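Local coordinates for protein Agap007691-pb (Anopheles gambiae, PDB 5C98) that is of unknown function but belongs to the serpin family and may inhibit serine endopeptidases, at residues S51-L56 with H167-F172; A77-Q82 with R119-T124; S111-L116 with L307-D312. All blocks are in the same frame, centred on the assembly; numbering follows the deposited sequence.

Contact 1 (S51-L56 with H167-F172); sequences SMFYPL and HKLMLF
Leu-169 is the first residue of strand 169-177 to meet the turn opposite, and both of its methyls settle on one corner of the Phe-53 ring: CD2 lies 3.8 Å from Phe-53 CE1, with CD1 of Leu-169 little farther from that same atom. The CG of Leu-169 stands anti to the backbone N (chi1 179°), which carries the fork out from the strand to the ring. Leu-171 faces the turn again and takes the corner on the other side of CZ, CD2 lying 3.9 Å from Phe-53 CE2. The ring thus spans two leucines spaced two residues apart. Leu-171 has a second neighbour: its CD1 lies 4.2 Å from Met-52 CE, the methyl end of a thioether chain bent at chi3 (-67°). Behind them, a type I turn is closed by Tyr-54 N on Ser-51 O, 3.0 Å apart, so that Met-52 and Phe-53, its two central residues, both project at the strand. Phe-117 of helix 111-119 also meets the Phe-53 ring. No hydrogen bond crosses between the segments; dispersion and the exclusion of water join this turn to the Leu-169 and Leu-171 side of the strand.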
loop_
_atom_site.group_PDB
_atom_site.type_symbol
_atom_site.label_atom_id
_atom_site.label_comp_id
_atom_site.label_asym_id
_atom_site.label_seq_id
_atom_site.Cartn_x
_atom_site.Cartn_y
_atom_site.Cartn_z
ATOM N N SER A 51 13.490 -3.578 4.123
ATOM C CA SER A 51 14.214 -4.063 5.291
ATOM C C SER A 51 15.050 -5.295 4.983
ATOM O O SER A 51 16.004 -5.592 5.714
ATOM C CB SER A 51 13.221 -4.435 6.400
ATOM O OG SER A 51 12.784 -3.304 7.111
ATOM N N MET A 52 14.680 -6.064 3.950
ATOM C CA MET A 52 15.475 -7.239 3.580
ATOM C C MET A 52 16.903 -6.844 3.250
ATOM O O MET A 52 17.818 -7.652 3.406
ATOM C CB MET A 52 14.847 -7.962 2.382
ATOM C CG MET A 52 13.431 -8.435 2.606
ATOM S SD MET A 52 12.860 -9.571 1.327
ATOM C CE MET A 52 12.802 -8.460 -0.083
ATOM N N PHE A 53 17.114 -5.617 2.781
ATOM C CA PHE A 53 18.464 -5.180 2.450
ATOM C C PHE A 53 19.226 -4.623 3.645
ATOM O O PHE A 53 20.429 -4.386 3.536
ATOM C CB PHE A 53 18.373 -4.134 1.337
ATOM C CG PHE A 53 17.832 -4.690 0.069
ATOM C CD1 PHE A 53 18.682 -5.264 -0.847
ATOM C CD2 PHE A 53 16.461 -4.727 -0.172
ATOM C CE1 PHE A 53 18.192 -5.812 -2.021
ATOM C CE2 PHE A 53 15.963 -5.295 -1.345
ATOM C CZ PHE A 53 16.836 -5.832 -2.262
ATOM N N TYR A 54 18.568 -4.400 4.783
ATOM C CA TYR A 54 19.252 -3.823 5.935
ATOM C C TYR A 54 20.475 -4.601 6.370
ATOM O O TYR A 54 21.499 -3.967 6.655
ATOM C CB TYR A 54 18.238 -3.718 7.073
ATOM C CG TYR A 54 18.718 -3.184 8.401
ATOM C CD1 TYR A 54 19.146 -1.865 8.520
ATOM C CD2 TYR A 54 18.628 -3.951 9.545
ATOM C CE1 TYR A 54 19.517 -1.355 9.724
ATOM C CE2 TYR A 54 19.006 -3.457 10.760
ATOM C CZ TYR A 54 19.442 -2.151 10.850
ATOM O OH TYR A 54 19.809 -1.625 12.067
ATOM N N PRO A 55 20.457 -5.933 6.423
ATOM C CA PRO A 55 21.677 -6.655 6.823
ATOM C C PRO A 55 22.828 -6.506 5.841
ATOM O O PRO A 55 23.972 -6.792 6.216
ATOM C CB PRO A 55 21.209 -8.116 6.919
ATOM C CG PRO A 55 19.724 -8.056 6.939
ATOM C CD PRO A 55 19.331 -6.853 6.194
ATOM N N LEU A 56 22.559 -6.088 4.610
ATOM C CA LEU A 56 23.562 -5.953 3.561
ATOM C C LEU A 56 24.073 -4.537 3.433
ATOM O O LEU A 56 24.929 -4.262 2.596
ATOM C CB LEU A 56 22.945 -6.371 2.218
ATOM C CG LEU A 56 22.288 -7.754 2.262
ATOM C CD1 LEU A 56 22.014 -8.266 0.877
ATOM C CD2 LEU A 56 23.146 -8.755 3.015
ATOM N N HIS A 167 21.090 -0.858 -14.813
ATOM C CA HIS A 167 20.741 -1.190 -13.439
ATOM C C HIS A 167 21.232 -2.582 -13.070
ATOM O O HIS A 167 21.306 -3.479 -13.912
ATOM C CB HIS A 167 19.227 -1.177 -13.294
ATOM C CG HIS A 167 18.624 0.180 -13.405
ATOM N ND1 HIS A 167 19.363 1.339 -13.305
ATOM C CD2 HIS A 167 17.335 0.564 -13.570
ATOM C CE1 HIS A 167 18.554 2.382 -13.417
ATOM N NE2 HIS A 167 17.322 1.939 -13.587
ATOM N N LYS A 168 21.570 -2.757 -11.779
ATOM C CA LYS A 168 21.985 -4.050 -11.240
ATOM C C LYS A 168 20.977 -4.683 -10.299
ATOM O O LYS A 168 21.022 -5.902 -10.123
ATOM C CB LYS A 168 23.306 -3.915 -10.470
ATOM C CG LYS A 168 24.478 -3.406 -11.309
ATOM C CD LYS A 168 25.738 -3.312 -10.448
ATOM C CE LYS A 168 26.714 -2.286 -10.972
ATOM N NZ LYS A 168 27.281 -2.686 -12.276
ATOM N N LEU A 169 20.074 -3.895 -9.696
ATOM C CA LEU A 169 19.275 -4.357 -8.565
ATOM C C LEU A 169 17.992 -3.551 -8.513
ATOM O O LEU A 169 18.043 -2.321 -8.402
ATOM C CB LEU A 169 20.040 -4.135 -7.266
ATOM C CG LEU A 169 19.334 -4.531 -5.983
ATOM C CD1 LEU A 169 19.189 -6.056 -5.876
ATOM C CD2 LEU A 169 20.122 -4.016 -4.768
ATOM N N MET A 170 16.841 -4.230 -8.533
ATOM C CA MET A 170 15.556 -3.553 -8.458
ATOM C C MET A 170 14.598 -4.346 -7.594
ATOM O O MET A 170 14.669 -5.576 -7.531
ATOM C CB MET A 170 14.916 -3.413 -9.831
ATOM C CG MET A 170 15.823 -2.699 -10.828
ATOM S SD MET A 170 14.943 -2.168 -12.310
ATOM C CE MET A 170 14.074 -0.760 -11.666
ATOM N N LEU A 171 13.718 -3.619 -6.908
ATOM C CA LEU A 171 12.806 -4.189 -5.931
ATOM C C LEU A 171 11.375 -3.853 -6.317
ATOM O O LEU A 171 11.108 -2.769 -6.843
ATOM C CB LEU A 171 13.091 -3.605 -4.530
ATOM C CG LEU A 171 12.238 -4.107 -3.360
ATOM C CD1 LEU A 171 12.401 -5.615 -3.144
ATOM C CD2 LEU A 171 12.639 -3.320 -2.123
ATOM N N PHE A 172 10.446 -4.771 -6.049
ATOM C CA PHE A 172 9.032 -4.619 -6.348
ATOM C C PHE A 172 8.196 -5.087 -5.172
ATOM O O PHE A 172 8.557 -6.051 -4.500
ATOM C CB PHE A 172 8.679 -5.385 -7.631
ATOM C CG PHE A 172 9.556 -4.985 -8.765
ATOM C CD1 PHE A 172 9.199 -3.925 -9.589
ATOM C CD2 PHE A 172 10.769 -5.600 -8.979
ATOM C CE1 PHE A 172 10.050 -3.526 -10.603
ATOM C CE2 PHE A 172 11.610 -5.184 -9.970
ATOM C CZ PHE A 172 11.250 -4.159 -10.788
#

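Contact 2 (A77-Q82 with R119-T124); sequences AAIEQQ and RTFQTT
Gln-82 OE1 takes a hydrogen bond of 2.7 Å from a water, and the same water accepts one from the backbone N of Gln-122, 2.9 Å from its oxygen. A second water repeats the bridge for the other half of the amide: it accepts from Gln-82 NE2 at 3.0 Å and donates to Gln-122 O. One carboxamide on helix 75-89 therefore reads both backbone polar groups of a single loop residue, through two waters and without touching that residue directly. The NE2 has a further partner in Leu-48 O, which ties the amide to the end of helix 43-51 and helps fix which way round it lies. The Gln-82 chain leaves the helix with CG anti to N and bends at chi2 (-79°), bringing the amide obliquely against Phe-121, the two planes 75° apart. OE1 comes within 3.1 Å of Phe-121 CD1, a close carbonyl-to-ring approach. One helical turn back, Ile-79 supplies the apolar part: its CG2 lies 4.0 Å from Phe-121 CE1 and 4.1 Å from Thr-120 CG2, while the hydroxyl of Thr-120 bonds back to Arg-115 O. The chemistry is divided accordingly: the ring and methyls close the gap by packing, and the buried amide is satisfied by Leu-48 O and by two waters that link it to the loop backbone.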
loop_
_atom_site.group_PDB
_atom_site.type_symbol
_atom_site.label_atom_id
_atom_site.label_comp_id
_atom_site.label_asym_id
_atom_site.label_seq_id
_atom_site.Cartn_x
_atom_site.Cartn_y
_atom_site.Cartn_z
ATOM N N ALA A 77 18.288 -9.514 15.130
ATOM C CA ALA A 77 16.920 -9.292 15.583
ATOM C C ALA A 77 16.073 -8.626 14.501
ATOM O O ALA A 77 14.875 -8.909 14.387
ATOM C CB ALA A 77 16.923 -8.431 16.841
ATOM N N ALA A 78 16.660 -7.723 13.714
ATOM C CA ALA A 78 15.924 -7.087 12.625
ATOM C C ALA A 78 15.490 -8.109 11.587
ATOM O O ALA A 78 14.378 -8.022 11.047
ATOM C CB ALA A 78 16.795 -6.011 11.988
ATOM N N ILE A 79 16.358 -9.076 11.283
ATOM C CA ILE A 79 15.992 -10.122 10.327
ATOM C C ILE A 79 14.817 -10.917 10.869
ATOM O O ILE A 79 13.827 -11.152 10.171
ATOM C CB ILE A 79 17.212 -11.021 10.040
ATOM C CG1 ILE A 79 18.238 -10.250 9.211
ATOM C CG2 ILE A 79 16.799 -12.301 9.319
ATOM C CD1 ILE A 79 19.595 -10.932 9.162
ATOM N N GLU A 80 14.922 -11.367 12.125
ATOM C CA GLU A 80 13.836 -12.148 12.715
ATOM C C GLU A 80 12.542 -11.343 12.763
ATOM O O GLU A 80 11.450 -11.889 12.538
ATOM C CB GLU A 80 14.225 -12.610 14.115
ATOM C CG GLU A 80 15.340 -13.654 14.111
ATOM C CD GLU A 80 15.515 -14.369 15.447
ATOM O OE1 GLU A 80 15.027 -13.860 16.478
ATOM O OE2 GLU A 80 16.138 -15.450 15.457
ATOM N N GLN A 81 12.643 -10.049 13.062
ATOM C CA GLN A 81 11.457 -9.196 13.093
ATOM C C GLN A 81 10.829 -9.100 11.702
ATOM O O GLN A 81 9.607 -9.217 11.546
ATOM C CB GLN A 81 11.834 -7.814 13.627
ATOM C CG GLN A 81 10.712 -6.766 13.599
ATOM C CD GLN A 81 11.221 -5.341 13.852
ATOM O OE1 GLN A 81 11.604 -4.631 12.935
ATOM N NE2 GLN A 81 11.247 -4.945 15.113
ATOM N N GLN A 82 11.644 -8.875 10.679
ATOM C CA GLN A 82 11.101 -8.778 9.333
ATOM C C GLN A 82 10.355 -10.058 8.985
ATOM O O GLN A 82 9.246 -10.011 8.449
ATOM C CB GLN A 82 12.228 -8.517 8.333
ATOM C CG GLN A 82 11.767 -8.095 6.945
ATOM C CD GLN A 82 11.286 -9.234 6.074
ATOM O OE1 GLN A 82 11.486 -10.409 6.376
ATOM N NE2 GLN A 82 10.688 -8.888 4.966
ATOM N N ARG A 119 17.141 -18.279 1.036
ATOM C CA ARG A 119 16.925 -19.285 2.065
ATOM C C ARG A 119 16.451 -18.734 3.403
ATOM O O ARG A 119 16.320 -19.515 4.347
ATOM C CB ARG A 119 18.196 -20.154 2.262
ATOM C CG ARG A 119 18.812 -20.647 0.927
ATOM C CD ARG A 119 19.976 -21.655 1.087
ATOM N NE ARG A 119 21.088 -21.122 1.870
ATOM C CZ ARG A 119 22.156 -20.503 1.369
ATOM N NH1 ARG A 119 22.295 -20.321 0.064
ATOM N NH2 ARG A 119 23.103 -20.069 2.190
ATOM N N THR A 120 16.180 -17.427 3.521
ATOM C CA THR A 120 15.714 -16.843 4.779
ATOM C C THR A 120 14.423 -16.046 4.576
ATOM O O THR A 120 13.381 -16.378 5.148
ATOM C CB THR A 120 16.781 -15.929 5.402
ATOM O OG1 THR A 120 18.042 -16.610 5.441
ATOM C CG2 THR A 120 16.385 -15.534 6.799
ATOM N N PHE A 121 14.479 -14.985 3.777
ATOM C CA PHE A 121 13.325 -14.111 3.618
ATOM C C PHE A 121 12.298 -14.733 2.683
ATOM O O PHE A 121 12.629 -15.509 1.784
ATOM C CB PHE A 121 13.762 -12.766 3.030
ATOM C CG PHE A 121 14.572 -11.920 3.960
ATOM C CD1 PHE A 121 14.140 -11.647 5.265
ATOM C CD2 PHE A 121 15.763 -11.384 3.528
ATOM C CE1 PHE A 121 14.918 -10.847 6.106
ATOM C CE2 PHE A 121 16.513 -10.598 4.354
ATOM C CZ PHE A 121 16.092 -10.320 5.627
ATOM N N GLN A 122 11.038 -14.376 2.915
ATOM C CA GLN A 122 9.898 -14.743 2.073
ATOM C C GLN A 122 9.877 -13.745 0.926
ATOM O O GLN A 122 9.303 -12.658 1.024
ATOM C CB GLN A 122 8.651 -14.674 2.942
ATOM C CG GLN A 122 7.302 -14.908 2.378
ATOM C CD GLN A 122 6.245 -14.764 3.488
ATOM O OE1 GLN A 122 6.555 -14.836 4.698
ATOM N NE2 GLN A 122 5.005 -14.546 3.086
ATOM N N THR A 123 10.562 -14.110 -0.153
ATOM C CA THR A 123 10.696 -13.272 -1.330
ATOM C C THR A 123 11.128 -14.178 -2.473
ATOM O O THR A 123 11.416 -15.361 -2.282
ATOM C CB THR A 123 11.688 -12.112 -1.095
ATOM O OG1 THR A 123 11.561 -11.160 -2.155
ATOM C CG2 THR A 123 13.133 -12.581 -1.026
ATOM N N THR A 124 11.146 -13.609 -3.675
ATOM C CA THR A 124 11.644 -14.283 -4.863
ATOM C C THR A 124 12.624 -13.358 -5.570
ATOM O O THR A 124 12.340 -12.174 -5.771
ATOM C CB THR A 124 10.486 -14.689 -5.786
ATOM O OG1 THR A 124 9.723 -15.739 -5.155
ATOM C CG2 THR A 124 11.020 -15.247 -7.089
HETATM O O HOH W 1 10.468 -12.638 5.185
HETATM O O HOH W 2 9.356 -10.936 3.181
#

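Contact 3 (S111-L116 with L307-D312); sequences SEFERL and LHVFHD
With CG anti to the backbone N (chi1 176°), Phe-113 swings its ring out from helix 111-119 to lie alongside Val-309, whose own CG1 is likewise anti to N (chi1 172°). The two side chains run next to each other, pointing the same way, and CG1 of Val-309 is set squarely over one face of the ring: it lies 3.9 Å from the centroid of Phe-113 and only 10° off the normal, a clear CH-pi contact. The nearest ring atom, Phe-113 CD1, is also 3.9 Å from Val-309 CG1. The same methyl stands over the centre of the Phe-310 ring, 3.7 Å above its plane, so a single valine branch packs against two aromatic faces. Nearer the backbone, Val-309 O approaches CB of Phe-113 to 3.6 Å, a van der Waals contact where helix and loop come closest.

The outer surface of the helix is organised differently. Arg-115 grips Glu-112 side-on with two nitrogens, NH2 reaching OE1 of Glu-112 at 2.9 Å on the syn side and NE meeting OE2 at 3.0 Å from above the carboxylate plane. This salt bridge joins residues of the helix alone and adds nothing across to the loop.

Phe-117, one turn further along the helix, stacks with Phe-113, and Leu-56, from the loop after helix 43-51, packs against Phe-113. Leu-169 touches Val-309 from strand 169-177, placing the loop between the start of helix 111-119 and that strand.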
loop_
_atom_site.group_PDB
_atom_site.type_symbol
_atom_site.label_atom_id
_atom_site.label_comp_id
_atom_site.label_asym_id
_atom_site.label_seq_id
_atom_site.Cartn_x
_atom_site.Cartn_y
_atom_site.Cartn_z
ATOM N N SER A 111 27.594 -14.570 -1.068
ATOM C CA SER A 111 27.049 -15.715 -0.343
ATOM C C SER A 111 26.048 -15.316 0.731
ATOM O O SER A 111 25.101 -16.063 0.995
ATOM C CB SER A 111 28.187 -16.550 0.240
ATOM O OG SER A 111 29.021 -15.731 1.042
ATOM N N GLU A 112 26.231 -14.161 1.378
ATOM C CA GLU A 112 25.267 -13.762 2.396
ATOM C C GLU A 112 23.968 -13.281 1.764
ATOM O O GLU A 112 22.883 -13.520 2.307
ATOM C CB GLU A 112 25.870 -12.710 3.325
ATOM C CG GLU A 112 26.809 -13.338 4.358
ATOM C CD GLU A 112 26.040 -14.086 5.440
ATOM O OE1 GLU A 112 25.426 -13.383 6.286
ATOM O OE2 GLU A 112 26.039 -15.338 5.421
ATOM N N PHE A 113 24.047 -12.589 0.621
ATOM C CA PHE A 113 22.832 -12.227 -0.093
ATOM C C PHE A 113 22.053 -13.479 -0.478
ATOM O O PHE A 113 20.830 -13.531 -0.319
ATOM C CB PHE A 113 23.182 -11.429 -1.341
ATOM C CG PHE A 113 21.982 -11.088 -2.184
ATOM C CD1 PHE A 113 21.200 -9.988 -1.903
ATOM C CD2 PHE A 113 21.611 -11.890 -3.230
ATOM C CE1 PHE A 113 20.077 -9.688 -2.649
ATOM C CE2 PHE A 113 20.493 -11.579 -3.993
ATOM C CZ PHE A 113 19.729 -10.475 -3.693
ATOM N N GLU A 114 22.742 -14.488 -0.994
ATOM C CA GLU A 114 22.066 -15.730 -1.357
ATOM C C GLU A 114 21.411 -16.368 -0.144
ATOM O O GLU A 114 20.260 -16.813 -0.203
ATOM C CB GLU A 114 23.077 -16.698 -1.962
ATOM C CG GLU A 114 23.582 -16.314 -3.343
ATOM C CD GLU A 114 24.685 -17.248 -3.839
ATOM O OE1 GLU A 114 25.406 -17.850 -3.000
ATOM O OE2 GLU A 114 24.818 -17.389 -5.075
ATOM N N ARG A 115 22.133 -16.442 0.975
ATOM C CA ARG A 115 21.560 -17.048 2.172
ATOM C C ARG A 115 20.287 -16.313 2.579
ATOM O O ARG A 115 19.252 -16.933 2.849
ATOM C CB ARG A 115 22.579 -17.028 3.320
ATOM C CG ARG A 115 22.039 -17.673 4.610
ATOM C CD ARG A 115 23.009 -17.574 5.795
ATOM N NE ARG A 115 23.287 -16.190 6.192
ATOM C CZ ARG A 115 22.550 -15.463 7.036
ATOM N NH1 ARG A 115 21.477 -15.986 7.607
ATOM N NH2 ARG A 115 22.903 -14.215 7.336
ATOM N N LEU A 116 20.345 -14.985 2.616
ATOM C CA LEU A 116 19.220 -14.212 3.108
ATOM C C LEU A 116 18.059 -14.227 2.115
ATOM O O LEU A 116 16.903 -14.425 2.507
ATOM C CB LEU A 116 19.662 -12.780 3.413
ATOM C CG LEU A 116 20.519 -12.626 4.651
ATOM C CD1 LEU A 116 21.073 -11.215 4.681
ATOM C CD2 LEU A 116 19.700 -12.920 5.890
ATOM N N LEU A 307 24.914 -1.197 -0.638
ATOM C CA LEU A 307 24.410 -2.557 -0.414
ATOM C C LEU A 307 25.367 -3.610 -0.945
ATOM O O LEU A 307 25.790 -3.556 -2.109
ATOM C CB LEU A 307 23.059 -2.765 -1.089
ATOM C CG LEU A 307 21.994 -1.734 -0.726
ATOM C CD1 LEU A 307 20.655 -2.013 -1.406
ATOM C CD2 LEU A 307 21.819 -1.664 0.780
ATOM N N HIS A 308 25.672 -4.583 -0.102
ATOM C CA HIS A 308 26.559 -5.684 -0.474
ATOM C C HIS A 308 25.713 -6.824 -1.016
ATOM O O HIS A 308 25.195 -7.649 -0.274
ATOM C CB HIS A 308 27.385 -6.141 0.716
ATOM C CG HIS A 308 28.373 -7.206 0.381
ATOM N ND1 HIS A 308 28.845 -8.095 1.316
ATOM C CD2 HIS A 308 28.979 -7.527 -0.786
ATOM C CE1 HIS A 308 29.694 -8.925 0.740
ATOM N NE2 HIS A 308 29.793 -8.601 -0.536
ATOM N N VAL A 309 25.561 -6.850 -2.339
ATOM C CA VAL A 309 24.754 -7.846 -3.023
ATOM C C VAL A 309 25.612 -8.808 -3.829
ATOM O O VAL A 309 25.328 -10.008 -3.868
ATOM C CB VAL A 309 23.749 -7.141 -3.940
ATOM C CG1 VAL A 309 23.003 -8.140 -4.834
ATOM C CG2 VAL A 309 22.808 -6.306 -3.103
ATOM N N PHE A 310 26.646 -8.295 -4.484
ATOM C CA PHE A 310 27.416 -9.059 -5.456
ATOM C C PHE A 310 28.775 -9.504 -4.922
ATOM O O PHE A 310 29.345 -8.933 -3.990
ATOM C CB PHE A 310 27.582 -8.212 -6.711
ATOM C CG PHE A 310 26.274 -7.848 -7.345
ATOM C CD1 PHE A 310 25.537 -8.812 -8.001
ATOM C CD2 PHE A 310 25.737 -6.577 -7.230
ATOM C CE1 PHE A 310 24.319 -8.528 -8.553
ATOM C CE2 PHE A 310 24.519 -6.286 -7.791
ATOM C CZ PHE A 310 23.808 -7.262 -8.450
ATOM N N HIS A 311 29.291 -10.556 -5.550
ATOM C CA HIS A 311 30.540 -11.156 -5.127
ATOM C C HIS A 311 31.729 -10.225 -5.349
ATOM O O HIS A 311 32.533 -10.005 -4.434
ATOM C CB HIS A 311 30.730 -12.449 -5.911
ATOM C CG HIS A 311 32.053 -13.089 -5.685
ATOM N ND1 HIS A 311 32.378 -13.687 -4.491
ATOM C CD2 HIS A 311 33.148 -13.190 -6.474
ATOM C CE1 HIS A 311 33.609 -14.161 -4.564
ATOM N NE2 HIS A 311 34.101 -13.868 -5.755
ATOM N N ASP A 312 31.883 -9.695 -6.563
ATOM C CA ASP A 312 33.101 -8.962 -6.909
ATOM C C ASP A 312 32.811 -7.752 -7.790
ATOM O O ASP A 312 33.524 -7.500 -8.767
ATOM C CB ASP A 312 34.104 -9.880 -7.607
ATOM C CG ASP A 312 33.522 -10.551 -8.841
ATOM O OD1 ASP A 312 32.476 -10.091 -9.342
ATOM O OD2 ASP A 312 34.115 -11.549 -9.308
#

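Overall arrangement
From the N terminus, 51-56 follows helix 43-51 and waits more than a hundred residues for strand 169-177, which closes the long loop of contact 1. Nested within that loop is contact 2, where helix 75-89 meets the connection from helix 111-119 to strand 124-128. Contact 3 crosses both: it starts at 111-116, inside their loops, and is completed only by 307-312, late in the chain. The three are also physically joined. Met-52 and Pro-55 pack on contact 2, Leu-56 O probably bonds to His-308 N, and Leu-116 O probably bonds to Phe-121 N. Together they tie helices 75-89 and 111-119 to strand 169-177 at one end of the serpin fold.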